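Local coordinates for protein transcriptional regulator, MerR family (Listeria monocytogenes str. 4b F2365, PDB 3GP4) that probably binds promoter DNA as a dimer through MerR-type winged-helix domains and regulates transcription, at residues I19-I31 / I62-E74. Sequence-based numbering, arbitrary orientation.
Sequences IRYYERIGLIPPI and IEALIDYLALFRE
Leu-27 presses its two methyl branches against the first turns of helix 62-74. Leu-27 CD1 meets the Ile-62 CD1 methyl at 3.5 Å. Leu-27 CD2 touches Leu-65 CB at 3.4 Å and also reaches Ile-66 CG1. The contacts with Ile-62 and Leu-65 are tight for carbon. The Leu-27 bond to CB heads away from the helix, but CG lies beside the backbone N (chi1 -79°), and the branches come back to it. One turn on, Leu-69 faces the chain as it leaves helix 16-25. Its CG is anti to the backbone N (chi1 -176°), and Leu-69 CD1 packs on Pro-29 CG at 3.5 Å. Leu-69 CB lies 3.7 Å from Gly-26 O.

Here the chain leaves helix 16-25, probably the recognition helix of the MerR-type winged helix-turn-helix, and packs on the helix that leads to the long helix 79-130, which in MerR proteins pairs the two subunits. Gly-26 makes the turn as a Schellman motif with positive phi. A water donates to Gly-26 O at 2.6 Å and to Ile-66 O at 2.8 Å, joining the two backbones.

Ile-66 CD1 meets Ile-25 CD1 at 3.7 Å, the two side chains crossing at about a right angle. At the other end, Pro-30 lies over one face of the Arg-73 guanidinium, its CD 3.5 Å above the plane. Trp-48 of helix 43-57 also packs on Pro-29 and meets the Phe-72 ring.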
ATOM      1  N   ILE A  19       0.918   1.699 -21.616  1.00 25.41           N
ATOM      2  CA  ILE A  19      -0.310   1.888 -22.386  1.00 25.76           C
ATOM      3  C   ILE A  19      -0.550   0.699 -23.341  1.00 25.29           C
ATOM      4  O   ILE A  19      -1.669   0.146 -23.373  1.00 26.76           O
ATOM      5  CB  ILE A  19      -0.323   3.235 -23.163  1.00 25.20           C
ATOM      6  CG1 ILE A  19      -0.416   4.411 -22.173  1.00 27.36           C
ATOM      7  CG2 ILE A  19      -1.490   3.224 -24.178  1.00 26.88           C
ATOM      8  CD1 ILE A  19      -0.252   5.811 -22.766  1.00 28.18           C
ATOM      9  N   ARG A  20       0.468   0.301 -24.106  1.00 23.95           N
ATOM     10  CA  ARG A  20       0.330  -0.820 -25.046  1.00 24.43           C
ATOM     11  C   ARG A  20      -0.084  -2.097 -24.300  1.00 24.61           C
ATOM     12  O   ARG A  20      -0.921  -2.865 -24.792  1.00 23.72           O
ATOM     13  CB  ARG A  20       1.633  -1.111 -25.812  1.00 25.37           C
ATOM     14  CG  ARG A  20       2.093  -0.052 -26.833  1.00 25.22           C
ATOM     15  CD  ARG A  20       3.532  -0.330 -27.288  1.00 26.43           C
ATOM     16  NE  ARG A  20       3.920   0.611 -28.333  1.00 29.49           N
ATOM     17  CZ  ARG A  20       4.662   1.705 -28.145  1.00 31.56           C
ATOM     18  NH1 ARG A  20       5.166   1.989 -26.953  1.00 31.28           N
ATOM     19  NH2 ARG A  20       4.916   2.506 -29.174  1.00 32.09           N
ATOM     20  N   TYR A  21       0.541  -2.315 -23.137  1.00 23.43           N
ATOM     21  CA  TYR A  21       0.209  -3.474 -22.292  1.00 24.21           C
ATOM     22  C   TYR A  21      -1.263  -3.442 -21.793  1.00 22.85           C
ATOM     23  O   TYR A  21      -1.951  -4.442 -21.854  1.00 23.98           O
ATOM     24  CB  TYR A  21       1.204  -3.544 -21.116  1.00 24.38           C
ATOM     25  CG  TYR A  21       0.811  -4.523 -20.016  1.00 25.94           C
ATOM     26  CD1 TYR A  21       0.941  -5.892 -20.197  1.00 26.21           C
ATOM     27  CD2 TYR A  21       0.331  -4.053 -18.789  1.00 31.60           C
ATOM     28  CE1 TYR A  21       0.578  -6.789 -19.186  1.00 30.45           C
ATOM     29  CE2 TYR A  21      -0.026  -4.934 -17.774  1.00 30.64           C
ATOM     30  CZ  TYR A  21       0.105  -6.287 -17.983  1.00 31.50           C
ATOM     31  OH  TYR A  21      -0.246  -7.131 -16.974  1.00 33.67           O
ATOM     32  N   TYR A  22      -1.718  -2.294 -21.297  1.00 23.25           N
ATOM     33  CA  TYR A  22      -3.128  -2.104 -20.892  1.00 23.64           C
ATOM     34  C   TYR A  22      -4.078  -2.475 -22.037  1.00 23.60           C
ATOM     35  O   TYR A  22      -5.086  -3.141 -21.816  1.00 22.24           O
ATOM     36  CB  TYR A  22      -3.429  -0.648 -20.535  1.00 23.56           C
ATOM     37  CG  TYR A  22      -2.912  -0.111 -19.221  1.00 25.29           C
ATOM     38  CD1 TYR A  22      -2.310  -0.949 -18.265  1.00 29.72           C
ATOM     39  CD2 TYR A  22      -3.057   1.245 -18.918  1.00 27.43           C
ATOM     40  CE1 TYR A  22      -1.851  -0.421 -17.052  1.00 26.26           C
ATOM     41  CE2 TYR A  22      -2.597   1.781 -17.721  1.00 28.50           C
ATOM     42  CZ  TYR A  22      -1.993   0.941 -16.802  1.00 28.08           C
ATOM     43  OH  TYR A  22      -1.549   1.491 -15.640  1.00 29.21           O
ATOM     44  N   GLU A  23      -3.762  -2.043 -23.250  1.00 23.39           N
ATOM     45  CA  GLU A  23      -4.687  -2.352 -24.368  1.00 24.14           C
ATOM     46  C   GLU A  23      -4.621  -3.856 -24.685  1.00 24.94           C
ATOM     47  O   GLU A  23      -5.654  -4.531 -24.834  1.00 24.71           O
ATOM     48  CB  GLU A  23      -4.379  -1.490 -25.612  1.00 25.39           C
ATOM     49  CG  GLU A  23      -5.301  -1.846 -26.862  1.00 26.41           C
ATOM     50  CD  GLU A  23      -4.812  -1.191 -28.146  1.00 29.58           C
ATOM     51  OE1 GLU A  23      -3.613  -0.849 -28.203  1.00 26.85           O
ATOM     52  OE2 GLU A  23      -5.617  -0.998 -29.098  1.00 28.24           O
ATOM     53  N   ARG A  24      -3.400  -4.375 -24.790  1.00 24.56           N
ATOM     54  CA  ARG A  24      -3.178  -5.762 -25.166  1.00 24.59           C
ATOM     55  C   ARG A  24      -3.905  -6.719 -24.235  1.00 24.20           C
ATOM     56  O   ARG A  24      -4.494  -7.687 -24.691  1.00 24.93           O
ATOM     57  CB  ARG A  24      -1.676  -6.086 -25.151  1.00 24.07           C
ATOM     58  CG  ARG A  24      -1.380  -7.500 -25.529  1.00 27.79           C
ATOM     59  CD  ARG A  24       0.073  -7.703 -25.894  1.00 28.62           C
ATOM     60  NE  ARG A  24       0.977  -7.552 -24.741  1.00 29.14           N
ATOM     61  CZ  ARG A  24       1.134  -8.498 -23.814  1.00 31.35           C
ATOM     62  NH1 ARG A  24       1.986  -8.316 -22.817  1.00 30.04           N
ATOM     63  NH2 ARG A  24       0.453  -9.648 -23.904  1.00 31.24           N
ATOM     64  N   ILE A  25      -3.864  -6.481 -22.933  1.00 24.38           N
ATOM     65  CA  ILE A  25      -4.480  -7.462 -22.031  1.00 26.27           C
ATOM     66  C   ILE A  25      -5.939  -7.142 -21.626  1.00 25.25           C
ATOM     67  O   ILE A  25      -6.562  -7.879 -20.863  1.00 26.08           O
ATOM     68  CB  ILE A  25      -3.601  -7.784 -20.803  1.00 25.98           C
ATOM     69  CG1 ILE A  25      -3.523  -6.612 -19.825  1.00 27.62           C
ATOM     70  CG2 ILE A  25      -2.237  -8.423 -21.248  1.00 31.49           C
ATOM     71  CD1 ILE A  25      -3.242  -7.120 -18.405  1.00 29.93           C
ATOM     72  N   GLY A  26      -6.455  -6.047 -22.162  1.00 24.82           N
ATOM     73  CA  GLY A  26      -7.841  -5.662 -21.959  1.00 24.84           C
ATOM     74  C   GLY A  26      -8.141  -4.883 -20.698  1.00 25.27           C
ATOM     75  O   GLY A  26      -9.229  -5.039 -20.111  1.00 26.47           O
ATOM     76  N   LEU A  27      -7.192  -4.068 -20.258  1.00 23.36           N
ATOM     77  CA  LEU A  27      -7.452  -3.139 -19.159  1.00 23.88           C
ATOM     78  C   LEU A  27      -8.116  -1.859 -19.644  1.00 23.83           C
ATOM     79  O   LEU A  27      -8.914  -1.258 -18.925  1.00 25.43           O
ATOM     80  CB  LEU A  27      -6.159  -2.792 -18.465  1.00 23.19           C
ATOM     81  CG  LEU A  27      -5.690  -3.900 -17.501  1.00 23.61           C
ATOM     82  CD1 LEU A  27      -4.239  -3.537 -17.090  1.00 23.45           C
ATOM     83  CD2 LEU A  27      -6.556  -4.014 -16.256  1.00 20.89           C
ATOM     84  N   ILE A  28      -7.814  -1.474 -20.876  1.00 24.16           N
ATOM     85  CA  ILE A  28      -8.467  -0.311 -21.515  1.00 24.88           C
ATOM     86  C   ILE A  28      -9.079  -0.748 -22.839  1.00 25.35           C
ATOM     87  O   ILE A  28      -8.698  -1.793 -23.397  1.00 26.14           O
ATOM     88  CB  ILE A  28      -7.515   0.892 -21.721  1.00 25.53           C
ATOM     89  CG1 ILE A  28      -6.451   0.587 -22.803  1.00 24.65           C
ATOM     90  CG2 ILE A  28      -6.936   1.330 -20.342  1.00 22.36           C
ATOM     91  CD1 ILE A  28      -5.358   1.669 -23.017  1.00 25.50           C
ATOM     92  N   PRO A  29     -10.067   0.015 -23.322  1.00 26.27           N
ATOM     93  CA  PRO A  29     -10.710  -0.403 -24.583  1.00 26.92           C
ATOM     94  C   PRO A  29      -9.744  -0.332 -25.780  1.00 27.45           C
ATOM     95  O   PRO A  29      -8.806   0.466 -25.767  1.00 27.44           O
ATOM     96  CB  PRO A  29     -11.870   0.596 -24.743  1.00 27.50           C
ATOM     97  CG  PRO A  29     -12.124   1.141 -23.370  1.00 27.76           C
ATOM     98  CD  PRO A  29     -10.771   1.127 -22.662  1.00 25.42           C
ATOM     99  N   PRO A  30      -9.971  -1.146 -26.835  1.00 27.65           N
ATOM    100  CA  PRO A  30      -9.088  -1.063 -27.996  1.00 27.78           C
ATOM    101  C   PRO A  30      -9.023   0.357 -28.556  1.00 27.38           C
ATOM    102  O   PRO A  30     -10.020   1.052 -28.603  1.00 26.72           O
ATOM    103  CB  PRO A  30      -9.772  -1.972 -29.018  1.00 27.46           C
ATOM    104  CG  PRO A  30     -10.554  -2.927 -28.186  1.00 28.63           C
ATOM    105  CD  PRO A  30     -11.097  -2.059 -27.089  1.00 28.36           C
ATOM    106  N   ILE A  31      -7.840   0.765 -28.971  1.00 27.81           N
ATOM    107  CA  ILE A  31      -7.604   2.134 -29.382  1.00 28.59           C
ATOM    108  C   ILE A  31      -7.791   2.194 -30.898  1.00 28.90           C
ATOM    109  O   ILE A  31      -7.377   1.288 -31.623  1.00 29.26           O
ATOM    110  CB  ILE A  31      -6.198   2.598 -28.949  1.00 28.08           C
ATOM    111  CG1 ILE A  31      -6.086   2.528 -27.409  1.00 29.26           C
ATOM    112  CG2 ILE A  31      -5.875   4.016 -29.453  1.00 26.64           C
ATOM    113  CD1 ILE A  31      -4.639   2.308 -26.976  1.00 30.31           C
ATOM    114  N   ILE A  62      -5.607  -6.795 -11.320  1.00 29.90           N
ATOM    115  CA  ILE A  62      -5.589  -6.800 -12.768  1.00 30.67           C
ATOM    116  C   ILE A  62      -6.812  -7.601 -13.252  1.00 27.88           C
ATOM    117  O   ILE A  62      -7.502  -7.162 -14.162  1.00 26.22           O
ATOM    118  CB  ILE A  62      -4.262  -7.433 -13.267  1.00 32.13           C
ATOM    119  CG1 ILE A  62      -3.113  -6.406 -13.330  1.00 33.08           C
ATOM    120  CG2 ILE A  62      -4.411  -8.134 -14.601  1.00 33.42           C
ATOM    121  CD1 ILE A  62      -3.037  -5.624 -14.559  1.00 37.35           C
ATOM    122  N   GLU A  63      -7.115  -8.731 -12.612  1.00 26.57           N
ATOM    123  CA  GLU A  63      -8.253  -9.574 -13.099  1.00 26.92           C
ATOM    124  C   GLU A  63      -9.596  -8.873 -12.894  1.00 26.88           C
ATOM    125  O   GLU A  63     -10.479  -9.011 -13.727  1.00 27.18           O
ATOM    126  CB  GLU A  63      -8.263 -11.004 -12.515  1.00 27.98           C
ATOM    127  CG  GLU A  63      -6.957 -11.850 -12.763  1.00 28.35           C
ATOM    128  CD  GLU A  63      -6.599 -12.067 -14.241  1.00 33.11           C
ATOM    129  OE1 GLU A  63      -7.470 -11.958 -15.136  1.00 30.95           O
ATOM    130  OE2 GLU A  63      -5.418 -12.379 -14.523  1.00 33.74           O
ATOM    131  N   ALA A  64      -9.743  -8.116 -11.799  1.00 26.19           N
ATOM    132  CA  ALA A  64     -11.014  -7.414 -11.545  1.00 25.95           C
ATOM    133  C   ALA A  64     -11.192  -6.323 -12.600  1.00 25.45           C
ATOM    134  O   ALA A  64     -12.295  -6.147 -13.131  1.00 26.22           O
ATOM    135  CB  ALA A  64     -11.042  -6.820 -10.138  1.00 26.07           C
ATOM    136  N   LEU A  65     -10.104  -5.614 -12.917  1.00 24.20           N
ATOM    137  CA  LEU A  65     -10.167  -4.454 -13.821  1.00 24.49           C
ATOM    138  C   LEU A  65     -10.439  -4.926 -15.259  1.00 24.81           C
ATOM    139  O   LEU A  65     -11.178  -4.265 -15.993  1.00 23.53           O
ATOM    140  CB  LEU A  65      -8.889  -3.621 -13.752  1.00 24.35           C
ATOM    141  CG  LEU A  65      -8.690  -2.882 -12.400  1.00 25.93           C
ATOM    142  CD1 LEU A  65      -7.316  -2.281 -12.382  1.00 27.17           C
ATOM    143  CD2 LEU A  65      -9.738  -1.789 -12.212  1.00 28.09           C
ATOM    144  N   ILE A  66      -9.850  -6.064 -15.618  1.00 24.20           N
ATOM    145  CA  ILE A  66     -10.121  -6.694 -16.929  1.00 24.47           C
ATOM    146  C   ILE A  66     -11.593  -7.079 -17.033  1.00 24.36           C
ATOM    147  O   ILE A  66     -12.231  -6.788 -18.071  1.00 25.70           O
ATOM    148  CB  ILE A  66      -9.160  -7.863 -17.224  1.00 24.23           C
ATOM    149  CG1 ILE A  66      -7.747  -7.301 -17.488  1.00 26.04           C
ATOM    150  CG2 ILE A  66      -9.568  -8.652 -18.500  1.00 23.47           C
ATOM    151  CD1 ILE A  66      -6.630  -8.377 -17.512  1.00 27.58           C
ATOM    152  N   ASP A  67     -12.152  -7.674 -15.970  1.00 24.40           N
ATOM    153  CA  ASP A  67     -13.604  -8.040 -15.937  1.00 25.29           C
ATOM    154  C   ASP A  67     -14.488  -6.824 -16.095  1.00 24.67           C
ATOM    155  O   ASP A  67     -15.514  -6.891 -16.786  1.00 23.58           O
ATOM    156  CB  ASP A  67     -14.042  -8.724 -14.608  1.00 25.31           C
ATOM    157  CG  ASP A  67     -13.774 -10.215 -14.572  1.00 27.18           C
ATOM    158  OD1 ASP A  67     -13.121 -10.755 -15.486  1.00 31.49           O
ATOM    159  OD2 ASP A  67     -14.220 -10.864 -13.596  1.00 26.24           O
ATOM    160  N   TYR A  68     -14.111  -5.734 -15.433  1.00 23.61           N
ATOM    161  CA  TYR A  68     -14.896  -4.497 -15.436  1.00 24.55           C
ATOM    162  C   TYR A  68     -14.965  -3.910 -16.839  1.00 24.88           C
ATOM    163  O   TYR A  68     -16.065  -3.588 -17.341  1.00 24.24           O
ATOM    164  CB  TYR A  68     -14.303  -3.477 -14.451  1.00 24.35           C
ATOM    165  CG  TYR A  68     -15.051  -2.169 -14.448  1.00 25.20           C
ATOM    166  CD1 TYR A  68     -16.235  -2.035 -13.755  1.00 25.01           C
ATOM    167  CD2 TYR A  68     -14.568  -1.071 -15.163  1.00 27.91           C
ATOM    168  CE1 TYR A  68     -16.940  -0.836 -13.748  1.00 26.01           C
ATOM    169  CE2 TYR A  68     -15.270   0.135 -15.172  1.00 29.54           C
ATOM    170  CZ  TYR A  68     -16.458   0.238 -14.445  1.00 28.36           C
ATOM    171  OH  TYR A  68     -17.171   1.430 -14.433  1.00 29.55           O
ATOM    172  N   LEU A  69     -13.809  -3.790 -17.491  1.00 25.13           N
ATOM    173  CA  LEU A  69     -13.811  -3.395 -18.909  1.00 26.57           C
ATOM    174  C   LEU A  69     -14.602  -4.365 -19.816  1.00 26.48           C
ATOM    175  O   LEU A  69     -15.403  -3.893 -20.656  1.00 25.84           O
ATOM    176  CB  LEU A  69     -12.396  -3.180 -19.448  1.00 26.40           C
ATOM    177  CG  LEU A  69     -12.436  -2.686 -20.898  1.00 29.61           C
ATOM    178  CD1 LEU A  69     -13.065  -1.308 -21.011  1.00 30.56           C
ATOM    179  CD2 LEU A  69     -11.059  -2.659 -21.425  1.00 32.40           C
ATOM    180  N   ALA A  70     -14.398  -5.675 -19.663  1.00 27.06           N
ATOM    181  CA  ALA A  70     -15.195  -6.689 -20.394  1.00 27.84           C
ATOM    182  C   ALA A  70     -16.715  -6.484 -20.253  1.00 28.49           C
ATOM    183  O   ALA A  70     -17.441  -6.506 -21.263  1.00 29.26           O
ATOM    184  CB  ALA A  70     -14.790  -8.133 -20.010  1.00 28.33           C
ATOM    185  N   LEU A  71     -17.195  -6.307 -19.020  1.00 27.52           N
ATOM    186  CA  LEU A  71     -18.615  -5.965 -18.784  1.00 28.60           C
ATOM    187  C   LEU A  71     -19.048  -4.694 -19.512  1.00 29.46           C
ATOM    188  O   LEU A  71     -20.077  -4.687 -20.245  1.00 30.43           O
ATOM    189  CB  LEU A  71     -18.911  -5.852 -17.285  1.00 26.45           C
ATOM    190  CG  LEU A  71     -18.830  -7.146 -16.462  1.00 26.79           C
ATOM    191  CD1 LEU A  71     -18.772  -6.872 -14.967  1.00 24.52           C
ATOM    192  CD2 LEU A  71     -20.013  -8.117 -16.757  1.00 26.65           C
ATOM    193  N   PHE A  72     -18.264  -3.629 -19.324  1.00 29.34           N
ATOM    194  CA  PHE A  72     -18.470  -2.367 -20.024  1.00 31.77           C
ATOM    195  C   PHE A  72     -18.612  -2.551 -21.542  1.00 32.37           C
ATOM    196  O   PHE A  72     -19.550  -2.007 -22.164  1.00 32.06           O
ATOM    197  CB  PHE A  72     -17.343  -1.374 -19.667  1.00 31.95           C
ATOM    198  CG  PHE A  72     -17.336  -0.125 -20.523  1.00 34.75           C
ATOM    199  CD1 PHE A  72     -18.226   0.908 -20.263  1.00 34.45           C
ATOM    200  CD2 PHE A  72     -16.453   0.000 -21.590  1.00 36.64           C
ATOM    201  CE1 PHE A  72     -18.235   2.058 -21.055  1.00 37.96           C
ATOM    202  CE2 PHE A  72     -16.437   1.152 -22.382  1.00 38.67           C
ATOM    203  CZ  PHE A  72     -17.332   2.184 -22.103  1.00 36.89           C
ATOM    204  N   ARG A  73     -17.735  -3.346 -22.138  1.00 33.47           N
ATOM    205  CA  ARG A  73     -17.782  -3.545 -23.582  1.00 35.55           C
ATOM    206  C   ARG A  73     -19.013  -4.343 -24.034  1.00 36.01           C
ATOM    207  O   ARG A  73     -19.538  -4.123 -25.132  1.00 36.06           O
ATOM    208  CB  ARG A  73     -16.455  -4.110 -24.111  1.00 35.75           C
ATOM    209  CG  ARG A  73     -15.341  -3.018 -24.066  1.00 37.66           C
ATOM    210  CD  ARG A  73     -14.108  -3.351 -24.897  1.00 41.75           C
ATOM    211  NE  ARG A  73     -14.443  -3.597 -26.299  1.00 45.91           N
ATOM    212  CZ  ARG A  73     -13.851  -4.507 -27.068  1.00 47.20           C
ATOM    213  NH1 ARG A  73     -12.865  -5.254 -26.590  1.00 49.86           N
ATOM    214  NH2 ARG A  73     -14.245  -4.671 -28.327  1.00 48.95           N
ATOM    215  N   GLU A  74     -19.481  -5.239 -23.175  1.00 36.11           N
ATOM    216  CA  GLU A  74     -20.674  -6.059 -23.446  1.00 37.76           C
ATOM    217  C   GLU A  74     -21.976  -5.254 -23.533  1.00 37.25           C
ATOM    218  O   GLU A  74     -22.935  -5.674 -24.201  1.00 38.52           O
ATOM    219  CB  GLU A  74     -20.823  -7.102 -22.350  1.00 37.64           C
ATOM    220  CG  GLU A  74     -21.499  -8.342 -22.795  1.00 43.12           C
ATOM    221  CD  GLU A  74     -20.542  -9.249 -23.518  1.00 47.27           C
ATOM    222  OE1 GLU A  74     -19.604  -9.736 -22.851  1.00 48.74           O
ATOM    223  OE2 GLU A  74     -20.716  -9.447 -24.738  1.00 47.84           O
TER
HETATM  224  O   HOH W   1     -11.249  -6.480 -20.728  1.00 27.39           O